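Local structure of conserved domain protein (Bacillus anthracis, 3FBQ) at residues Glu36-Lys41 with Lys131-His136; Phe176-Asn181 with Leu199-Asp204; Tyr180-Ser185 with Ile224-Thr229. The protein is of unknown function but probably consists of immunoglobulin-like beta domains related to the E-set group. One frame throughout, in Å; residues are numbered along the deposited sequence.

Contact 1: residues Glu36-Lys41 with Lys131-His136; sequences ESNGVK and KSIQGH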
loop_
_atom_site.group_PDB
_atom_site.type_symbol
_atom_site.label_atom_id
_atom_site.label_comp_id
_atom_site.label_asym_id
_atom_site.label_seq_id
_atom_site.Cartn_x
_atom_site.Cartn_y
_atom_site.Cartn_z
ATOM N N GLU A 36 18.765 0.864 -2.812
ATOM C CA GLU A 36 18.579 2.087 -3.601
ATOM C C GLU A 36 17.942 2.009 -4.990
ATOM O O GLU A 36 18.537 1.444 -5.885
ATOM C CB GLU A 36 19.902 2.813 -3.742
ATOM C CG GLU A 36 19.614 4.270 -3.901
ATOM C CD GLU A 36 20.805 5.075 -4.173
ATOM O OE1 GLU A 36 20.683 5.947 -5.062
ATOM O OE2 GLU A 36 21.848 4.850 -3.513
ATOM N N SER A 37 16.773 2.619 -5.183
ATOM C CA SER A 37 16.152 2.745 -6.511
ATOM C C SER A 37 15.645 4.163 -6.628
ATOM O O SER A 37 15.370 4.805 -5.614
ATOM C CB SER A 37 14.957 1.802 -6.708
ATOM O OG SER A 37 15.111 0.540 -6.110
ATOM N N ASN A 38 15.543 4.653 -7.857
ATOM C CA ASN A 38 14.822 5.869 -8.163
ATOM C C ASN A 38 15.171 7.116 -7.457
ATOM O O ASN A 38 14.266 7.896 -7.150
ATOM C CB ASN A 38 13.375 5.705 -7.843
ATOM C CG ASN A 38 12.601 5.285 -9.001
ATOM O OD1 ASN A 38 12.356 4.077 -9.148
ATOM N ND2 ASN A 38 12.224 6.243 -9.880
ATOM N N GLY A 39 16.440 7.331 -7.207
ATOM C CA GLY A 39 16.854 8.479 -6.454
ATOM C C GLY A 39 16.684 8.365 -4.952
ATOM O O GLY A 39 17.023 9.319 -4.235
ATOM N N VAL A 40 16.177 7.223 -4.465
ATOM C CA VAL A 40 15.933 7.038 -3.048
ATOM C C VAL A 40 16.744 5.862 -2.385
ATOM O O VAL A 40 16.545 4.672 -2.668
ATOM C CB VAL A 40 14.361 6.887 -2.802
ATOM C CG1 VAL A 40 13.978 6.865 -1.302
ATOM C CG2 VAL A 40 13.602 7.984 -3.536
ATOM N N LYS A 41 17.612 6.228 -1.451
ATOM C CA LYS A 41 18.413 5.296 -0.696
ATOM C C LYS A 41 17.722 5.080 0.616
ATOM O O LYS A 41 17.590 6.042 1.378
ATOM C CB LYS A 41 19.788 5.956 -0.477
ATOM C CG LYS A 41 20.910 4.999 -0.074
ATOM C CD LYS A 41 22.303 5.623 -0.047
ATOM C CE LYS A 41 23.241 4.649 0.681
ATOM N NZ LYS A 41 24.571 5.173 1.183
ATOM N N LYS A 131 2.490 13.715 -5.134
ATOM C CA LYS A 131 3.343 12.945 -5.982
ATOM C C LYS A 131 3.851 11.804 -5.131
ATOM O O LYS A 131 3.842 11.911 -3.897
ATOM C CB LYS A 131 4.552 13.800 -6.294
ATOM C CG LYS A 131 5.140 13.465 -7.593
ATOM C CD LYS A 131 6.445 14.175 -7.746
ATOM C CE LYS A 131 7.501 13.488 -6.945
ATOM N NZ LYS A 131 8.608 14.448 -6.852
ATOM N N SER A 132 4.315 10.733 -5.773
ATOM C CA SER A 132 4.946 9.643 -5.045
ATOM C C SER A 132 6.123 9.259 -5.890
ATOM O O SER A 132 6.137 9.597 -7.066
ATOM C CB SER A 132 4.029 8.451 -4.907
ATOM O OG SER A 132 3.619 8.046 -6.207
ATOM N N ILE A 133 7.113 8.618 -5.255
ATOM C CA ILE A 133 8.168 7.949 -5.960
ATOM C C ILE A 133 7.834 6.454 -5.933
ATOM O O ILE A 133 7.799 5.816 -4.872
ATOM C CB ILE A 133 9.562 8.241 -5.365
ATOM C CG1 ILE A 133 9.981 9.688 -5.572
ATOM C CG2 ILE A 133 10.630 7.389 -6.027
ATOM C CD1 ILE A 133 10.759 10.155 -4.421
ATOM N N GLN A 134 7.556 5.907 -7.108
ATOM C CA GLN A 134 7.273 4.489 -7.249
ATOM C C GLN A 134 8.540 3.632 -7.220
ATOM O O GLN A 134 9.581 4.056 -7.680
ATOM C CB GLN A 134 6.545 4.290 -8.565
ATOM C CG GLN A 134 5.174 4.976 -8.579
ATOM C CD GLN A 134 4.072 4.181 -7.867
ATOM O OE1 GLN A 134 3.585 4.553 -6.770
ATOM N NE2 GLN A 134 3.639 3.082 -8.525
ATOM N N GLY A 135 8.479 2.447 -6.652
ATOM C CA GLY A 135 9.545 1.485 -6.844
ATOM C C GLY A 135 9.434 0.395 -5.813
ATOM O O GLY A 135 8.400 0.218 -5.162
ATOM N N HIS A 136 10.531 -0.320 -5.640
ATOM C CA HIS A 136 10.651 -1.375 -4.651
ATOM C C HIS A 136 11.924 -1.188 -3.811
ATOM O O HIS A 136 13.023 -1.052 -4.359
ATOM C CB HIS A 136 10.785 -2.701 -5.382
ATOM C CG HIS A 136 9.492 -3.392 -5.603
ATOM N ND1 HIS A 136 9.164 -3.996 -6.806
ATOM C CD2 HIS A 136 8.428 -3.570 -4.788
ATOM C CE1 HIS A 136 7.976 -4.556 -6.706
ATOM N NE2 HIS A 136 7.502 -4.307 -5.494
#

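Contact 2: residues Phe176-Asn181 with Leu199-Asp204; sequences FILYYN and LTVKDD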
loop_
_atom_site.group_PDB
_atom_site.type_symbol
_atom_site.label_atom_id
_atom_site.label_comp_id
_atom_site.label_asym_id
_atom_site.label_seq_id
_atom_site.Cartn_x
_atom_site.Cartn_y
_atom_site.Cartn_z
ATOM N N PHE A 176 10.765 -3.358 29.861
ATOM C CA PHE A 176 9.878 -4.400 30.427
ATOM C C PHE A 176 8.455 -4.269 29.947
ATOM O O PHE A 176 8.010 -3.168 29.686
ATOM C CB PHE A 176 9.963 -4.446 31.965
ATOM C CG PHE A 176 9.159 -3.385 32.668
ATOM C CD1 PHE A 176 9.785 -2.270 33.215
ATOM C CD2 PHE A 176 7.799 -3.510 32.820
ATOM C CE1 PHE A 176 9.069 -1.288 33.912
ATOM C CE2 PHE A 176 7.074 -2.523 33.464
ATOM C CZ PHE A 176 7.715 -1.424 34.044
ATOM N N ILE A 177 7.710 -5.359 29.879
ATOM C CA ILE A 177 6.330 -5.364 29.275
ATOM C C ILE A 177 5.208 -5.774 30.203
ATOM O O ILE A 177 5.297 -6.779 30.869
ATOM C CB ILE A 177 6.263 -6.315 28.081
ATOM C CG1 ILE A 177 7.356 -5.980 27.050
ATOM C CG2 ILE A 177 4.881 -6.291 27.462
ATOM C CD1 ILE A 177 7.521 -7.054 26.044
ATOM N N LEU A 178 4.145 -4.994 30.257
ATOM C CA LEU A 178 2.935 -5.440 30.992
ATOM C C LEU A 178 1.810 -5.932 30.059
ATOM O O LEU A 178 1.277 -5.166 29.256
ATOM C CB LEU A 178 2.402 -4.349 31.926
ATOM C CG LEU A 178 3.389 -3.867 33.005
ATOM C CD1 LEU A 178 2.745 -2.771 33.792
ATOM C CD2 LEU A 178 3.946 -4.929 33.938
ATOM N N TYR A 179 1.464 -7.206 30.174
ATOM C CA TYR A 179 0.341 -7.732 29.453
ATOM C C TYR A 179 -0.906 -7.713 30.314
ATOM O O TYR A 179 -0.920 -8.146 31.461
ATOM C CB TYR A 179 0.599 -9.159 29.144
ATOM C CG TYR A 179 1.734 -9.397 28.226
ATOM C CD1 TYR A 179 1.533 -9.461 26.831
ATOM C CD2 TYR A 179 3.043 -9.639 28.740
ATOM C CE1 TYR A 179 2.561 -9.736 25.985
ATOM C CE2 TYR A 179 4.106 -9.925 27.870
ATOM C CZ TYR A 179 3.847 -9.971 26.500
ATOM O OH TYR A 179 4.881 -10.247 25.642
ATOM N N TYR A 180 -1.990 -7.282 29.728
ATOM C CA TYR A 180 -3.209 -7.228 30.487
ATOM C C TYR A 180 -4.458 -7.008 29.588
ATOM O O TYR A 180 -4.346 -6.937 28.354
ATOM C CB TYR A 180 -3.047 -6.116 31.499
ATOM C CG TYR A 180 -3.056 -4.775 30.828
ATOM C CD1 TYR A 180 -1.900 -4.254 30.225
ATOM C CD2 TYR A 180 -4.243 -4.019 30.774
ATOM C CE1 TYR A 180 -1.940 -3.000 29.583
ATOM C CE2 TYR A 180 -4.290 -2.761 30.144
ATOM C CZ TYR A 180 -3.152 -2.269 29.557
ATOM O OH TYR A 180 -3.235 -1.038 28.985
ATOM N N ASN A 181 -5.642 -6.914 30.215
ATOM C CA ASN A 181 -6.915 -6.778 29.467
ATOM C C ASN A 181 -7.974 -6.104 30.267
ATOM O O ASN A 181 -7.907 -6.117 31.482
ATOM C CB ASN A 181 -7.468 -8.113 28.976
ATOM C CG ASN A 181 -7.668 -9.088 30.079
ATOM O OD1 ASN A 181 -8.455 -8.899 31.013
ATOM N ND2 ASN A 181 -6.947 -10.165 29.978
ATOM N N LEU A 199 -2.643 2.218 31.799
ATOM C CA LEU A 199 -1.946 2.000 33.053
ATOM C C LEU A 199 -0.787 2.945 33.195
ATOM O O LEU A 199 -0.089 3.294 32.244
ATOM C CB LEU A 199 -1.377 0.608 33.128
ATOM C CG LEU A 199 -2.125 -0.626 32.650
ATOM C CD1 LEU A 199 -1.091 -1.741 32.654
ATOM C CD2 LEU A 199 -3.333 -0.975 33.510
ATOM N N THR A 200 -0.561 3.327 34.434
ATOM C CA THR A 200 0.502 4.240 34.804
ATOM C C THR A 200 1.275 3.419 35.789
ATOM O O THR A 200 0.672 2.671 36.582
ATOM C CB THR A 200 -0.121 5.522 35.441
ATOM O OG1 THR A 200 0.215 6.652 34.621
ATOM C CG2 THR A 200 0.266 5.730 36.926
ATOM N N VAL A 201 2.596 3.525 35.735
ATOM C CA VAL A 201 3.435 2.608 36.490
ATOM C C VAL A 201 4.401 3.284 37.456
ATOM O O VAL A 201 5.117 4.198 37.077
ATOM C CB VAL A 201 4.159 1.588 35.545
ATOM C CG1 VAL A 201 4.941 0.615 36.317
ATOM C CG2 VAL A 201 3.141 0.808 34.708
ATOM N N LYS A 202 4.395 2.815 38.717
ATOM C CA LYS A 202 5.426 3.179 39.709
ATOM C C LYS A 202 6.025 1.917 40.320
ATOM O O LYS A 202 5.420 0.864 40.163
ATOM C CB LYS A 202 4.812 4.053 40.805
ATOM C CG LYS A 202 4.591 5.485 40.382
ATOM C CD LYS A 202 4.428 6.356 41.613
ATOM C CE LYS A 202 4.422 7.836 41.234
ATOM N NZ LYS A 202 3.552 8.618 42.208
ATOM N N ASP A 203 7.168 2.027 40.990
ATOM C CA ASP A 203 7.672 0.946 41.828
ATOM C C ASP A 203 7.715 1.360 43.295
ATOM O O ASP A 203 7.382 2.494 43.640
ATOM C CB ASP A 203 9.064 0.512 41.363
ATOM C CG ASP A 203 10.080 1.634 41.439
ATOM O OD1 ASP A 203 9.781 2.668 42.072
ATOM O OD2 ASP A 203 11.179 1.482 40.865
ATOM N N ASP A 204 8.128 0.434 44.155
ATOM C CA ASP A 204 7.900 0.564 45.588
ATOM C C ASP A 204 8.443 1.889 46.116
ATOM O O ASP A 204 8.324 2.190 47.304
ATOM C CB ASP A 204 8.541 -0.604 46.340
ATOM C CG ASP A 204 9.591 -1.322 45.516
ATOM O OD1 ASP A 204 9.250 -1.822 44.423
ATOM O OD2 ASP A 204 10.756 -1.386 45.959
#

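Contact 3: residues Tyr180-Ser185 with Ile224-Thr229; sequences YNQEVS and IRWSAT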
loop_
_atom_site.group_PDB
_atom_site.type_symbol
_atom_site.label_atom_id
_atom_site.label_comp_id
_atom_site.label_asym_id
_atom_site.label_seq_id
_atom_site.Cartn_x
_atom_site.Cartn_y
_atom_site.Cartn_z
ATOM N N TYR A 180 -1.990 -7.282 29.728
ATOM C CA TYR A 180 -3.209 -7.228 30.487
ATOM C C TYR A 180 -4.458 -7.008 29.588
ATOM O O TYR A 180 -4.346 -6.937 28.354
ATOM C CB TYR A 180 -3.047 -6.116 31.499
ATOM C CG TYR A 180 -3.056 -4.775 30.828
ATOM C CD1 TYR A 180 -1.900 -4.254 30.225
ATOM C CD2 TYR A 180 -4.243 -4.019 30.774
ATOM C CE1 TYR A 180 -1.940 -3.000 29.583
ATOM C CE2 TYR A 180 -4.290 -2.761 30.144
ATOM C CZ TYR A 180 -3.152 -2.269 29.557
ATOM O OH TYR A 180 -3.235 -1.038 28.985
ATOM N N ASN A 181 -5.642 -6.914 30.215
ATOM C CA ASN A 181 -6.915 -6.778 29.467
ATOM C C ASN A 181 -7.974 -6.104 30.267
ATOM O O ASN A 181 -7.907 -6.117 31.482
ATOM C CB ASN A 181 -7.468 -8.113 28.976
ATOM C CG ASN A 181 -7.668 -9.088 30.079
ATOM O OD1 ASN A 181 -8.455 -8.899 31.013
ATOM N ND2 ASN A 181 -6.947 -10.165 29.978
ATOM N N GLN A 182 -8.958 -5.537 29.561
ATOM C CA GLN A 182 -10.087 -4.856 30.161
ATOM C C GLN A 182 -11.250 -5.753 29.914
ATOM O O GLN A 182 -11.311 -6.400 28.866
ATOM C CB GLN A 182 -10.331 -3.473 29.524
ATOM C CG GLN A 182 -10.415 -3.420 28.004
ATOM C CD GLN A 182 -10.617 -1.994 27.453
ATOM O OE1 GLN A 182 -11.606 -1.698 26.731
ATOM N NE2 GLN A 182 -9.668 -1.112 27.756
ATOM N N GLU A 183 -12.131 -5.813 30.921
ATOM C CA GLU A 183 -13.500 -6.348 30.808
ATOM C C GLU A 183 -14.582 -5.298 31.144
ATOM O O GLU A 183 -14.408 -4.487 32.058
ATOM C CB GLU A 183 -13.647 -7.571 31.679
ATOM C CG GLU A 183 -12.867 -8.750 31.158
ATOM C CD GLU A 183 -12.630 -9.791 32.244
ATOM O OE1 GLU A 183 -13.593 -10.088 32.993
ATOM O OE2 GLU A 183 -11.488 -10.304 32.364
ATOM N N VAL A 184 -15.669 -5.309 30.367
ATOM C CA VAL A 184 -16.798 -4.380 30.498
ATOM C C VAL A 184 -18.134 -5.180 30.651
ATOM O O VAL A 184 -18.425 -6.113 29.870
ATOM C CB VAL A 184 -16.881 -3.458 29.258
ATOM C CG1 VAL A 184 -17.803 -2.286 29.507
ATOM C CG2 VAL A 184 -15.522 -2.941 28.901
ATOM N N SER A 185 -18.936 -4.811 31.658
ATOM C CA SER A 185 -20.181 -5.526 31.969
ATOM C C SER A 185 -21.315 -5.105 31.063
ATOM O O SER A 185 -21.272 -4.009 30.483
ATOM C CB SER A 185 -20.622 -5.212 33.392
ATOM O OG SER A 185 -21.118 -3.882 33.425
ATOM N N ILE A 224 -10.688 -6.098 25.522
ATOM C CA ILE A 224 -9.479 -5.964 24.727
ATOM C C ILE A 224 -8.255 -6.454 25.546
ATOM O O ILE A 224 -8.001 -5.950 26.619
ATOM C CB ILE A 224 -9.233 -4.449 24.264
ATOM C CG1 ILE A 224 -10.474 -3.736 23.679
ATOM C CG2 ILE A 224 -8.094 -4.292 23.330
ATOM C CD1 ILE A 224 -11.401 -4.594 22.948
ATOM N N ARG A 225 -7.487 -7.409 25.027
ATOM C CA ARG A 225 -6.153 -7.690 25.519
ATOM C C ARG A 225 -5.241 -6.638 24.944
ATOM O O ARG A 225 -5.363 -6.303 23.757
ATOM C CB ARG A 225 -5.693 -9.066 25.079
ATOM C CG ARG A 225 -6.866 -10.090 25.110
ATOM C CD ARG A 225 -6.408 -11.527 25.076
ATOM N NE ARG A 225 -5.159 -11.698 25.841
ATOM C CZ ARG A 225 -4.334 -12.743 25.710
ATOM N NH1 ARG A 225 -4.632 -13.709 24.839
ATOM N NH2 ARG A 225 -3.207 -12.824 26.430
ATOM N N TRP A 226 -4.343 -6.110 25.792
ATOM C CA TRP A 226 -3.425 -5.031 25.449
ATOM C C TRP A 226 -2.071 -5.410 25.954
ATOM O O TRP A 226 -1.909 -6.309 26.789
ATOM C CB TRP A 226 -3.737 -3.781 26.284
ATOM C CG TRP A 226 -5.048 -3.162 26.194
ATOM C CD1 TRP A 226 -6.092 -3.309 27.077
ATOM C CD2 TRP A 226 -5.456 -2.220 25.246
ATOM N NE1 TRP A 226 -7.155 -2.533 26.692
ATOM C CE2 TRP A 226 -6.789 -1.865 25.551
ATOM C CE3 TRP A 226 -4.850 -1.668 24.112
ATOM C CZ2 TRP A 226 -7.521 -0.973 24.762
ATOM C CZ3 TRP A 226 -5.574 -0.787 23.312
ATOM C CH2 TRP A 226 -6.892 -0.451 23.634
ATOM N N SER A 227 -1.069 -4.652 25.560
ATOM C CA SER A 227 0.209 -4.702 26.271
ATOM C C SER A 227 0.968 -3.403 26.092
ATOM O O SER A 227 0.749 -2.671 25.097
ATOM C CB SER A 227 1.030 -5.860 25.777
ATOM O OG SER A 227 1.789 -5.455 24.673
ATOM N N ALA A 228 1.843 -3.056 27.034
ATOM C CA ALA A 228 2.598 -1.815 26.864
ATOM C C ALA A 228 4.023 -2.035 27.235
ATOM O O ALA A 228 4.363 -2.971 28.011
ATOM C CB ALA A 228 2.043 -0.780 27.697
ATOM N N THR A 229 4.898 -1.173 26.735
ATOM C CA THR A 229 6.295 -1.379 27.102
ATOM C C THR A 229 6.810 -0.213 27.887
ATOM O O THR A 229 6.461 0.915 27.597
ATOM C CB THR A 229 7.130 -1.659 25.868
ATOM O OG1 THR A 229 6.379 -2.564 25.065
ATOM C CG2 THR A 229 8.531 -2.310 26.251
#

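Contact 1: residues Glu36-Lys41 with Lys131-His136
Val40 and Ile133 carry the apolar part of this contact, their side chains meeting at a slant. The CG2 branch of Val40 rests on CD1 of Ile133 at 3.7 Å and is almost as near to CG2 of the same residue. Val40 CG1 lies anti to its backbone N (chi1 -173°), which leaves CG2 beside that N and turned to the isoleucine. On the other branch of Ile133, CG2 meets Asn38 CB at 3.7 Å, the two side chains sliding past each other in opposite directions. Ser37 to Val40 form a type I' beta turn, closed by paired backbone bonds between Ser37 and Val40, and this hairpin links strands 29-37 and 40-49. The hairpin tip leans on strand 131-144, an edge strand of a three-stranded sheet in this chain. At the far end Ser37 OG donates to the carbonyl O of His136 at 3.2 Å, the donor tilted 25° from the carbonyl plane. Trp137 NE1, next along that strand, donates to Val40 O. Glu36, Gln134, Gly135 and His136 pair antiparallel with a strand of the second subunit, which carries the sheet on across the interface.

Contact 2: residues Phe176-Asn181 with Leu199-Asp204
Tyr180 and Leu199 are brought together by their first torsions: the tyrosine CG stands between its own backbone N and carbonyl carbon (chi1 70°), while Leu199 CG lies anti to its carbonyl carbon. The two side chains reach for each other tip to tip. Leu199 CD1 sits over one face of the tyrosine ring, 3.6 Å from the centroid and 20° off the ring normal, in a CH-pi contact displaced toward the CE1 rim. Leu199 CG lies near CZ, and CD2 lies above CE2 on the same face, so the forked end of the leucine spans the ring. Leu178 comes next, its CD1 meeting Val201 CG2 tip to tip at 3.7 Å and also lying 4.1 Å from Leu199 CD1. At the other end Phe176 meets Val201 with its edge: CZ is 4.1 Å from Val201 CG1, near the ring plane. The tyrosine hydroxyl is bonded to the carbonyl O of Val197, just before the second segment. The axes of the short segments come no nearer than 10.6 Å, their directions 138° apart, too far for backbone pairing. Such apolar contact between non-adjacent strands is consistent with the core of a sandwich-like E-set domain. Strands 175-184 and 196-203 are separated in sheet order by 224-231 and 208-218, as in a strongly curved sheet whose two parts face each other. Phe230 of strand 224-231 touches Phe176, Leu178 and Val201, Leu240 of strand 239-247 packs on Phe176 and Val201, and Met166 of strand 162-171 lies against Tyr180.

Contact 3: residues Tyr180-Ser185 with Ile224-Thr229
Tyr180 and Trp226 exchange two backbone hydrogen bonds as an antiparallel hydrogen-bonded pair. Tyr180 N donates to Trp226 O at 3.1 Å, and Trp226 N returns a bond to Tyr180 O at 2.7 Å; both are nearly straight at the hydrogen. Two residues on, Gln182 N donates to Ile224 O at 3.1 Å with a more bent N-H...O angle of 157°. Between these bonds Asn181 and Arg225 form a non-hydrogen-bonded pair, their CA atoms 4.1 Å apart. Two of the carbonyls take a further CA-H...O contact there: Asn181 CA approaches Ile224 O at 3.2 Å, and Arg225 CA approaches Tyr180 O at 3.4 Å.

The polar ends of Asn181 and Arg225 share Glu167 of the neighbouring strand 162-171, which accepts from Asn181 ND2 with OE1 and makes a salt bridge to Arg225 NH2 with OE2, while Asn165 ND2 donates to Asn181 OD1. Ser227 OG bonds to Asn214 of strand 208-218.

Tyr180 and Trp226 lie on the face opposite Asn181 and Arg225. Trp226 CB sits over the tyrosine ring, 4.0 Å from its centroid, as a CH-pi contact, whereas the tyrosine and the five-membered ring of the indole, planes 25° apart, are slid so far that they barely overlap. Ile224 CG2 covers the centre of one indole face, and the Gln182 side chain reaches the indole edge near NE1. Trp226 also packs on Glu36 of the third subunit. Alternating hydrogen-bonded and non-hydrogen-bonded pairs are the signature of antiparallel strands, here 175-184 and 224-231, whose sheet has a polar face at Asn181 and Arg225 and an aromatic one at Tyr180 and Trp226, consistent with the immunoglobulin-like beta architecture of the E-set clan.

How the contacts relate
Contact 1 comes first along the chain and lies apart from the others: its centre is about 41 Å from that of contact 2 and about 40 Å from that of contact 3, on the opposite side of the chain's centre. It joins a five-stranded and a three-stranded sheet in the N-terminal half. Contacts 2 and 3 start from the same strand, 175-184, share Tyr180 and Asn181, and have centres about 12 Å apart, all in one eight-stranded sheet. Strand 175-184 thus pairs edge to edge with 224-231 in contact 3 and faces 196-203 through its side chains in contact 2. Contact 1 takes part in a subunit interface and contact 3 touches the third subunit through Trp226, whereas contact 2 is buried within its own chain.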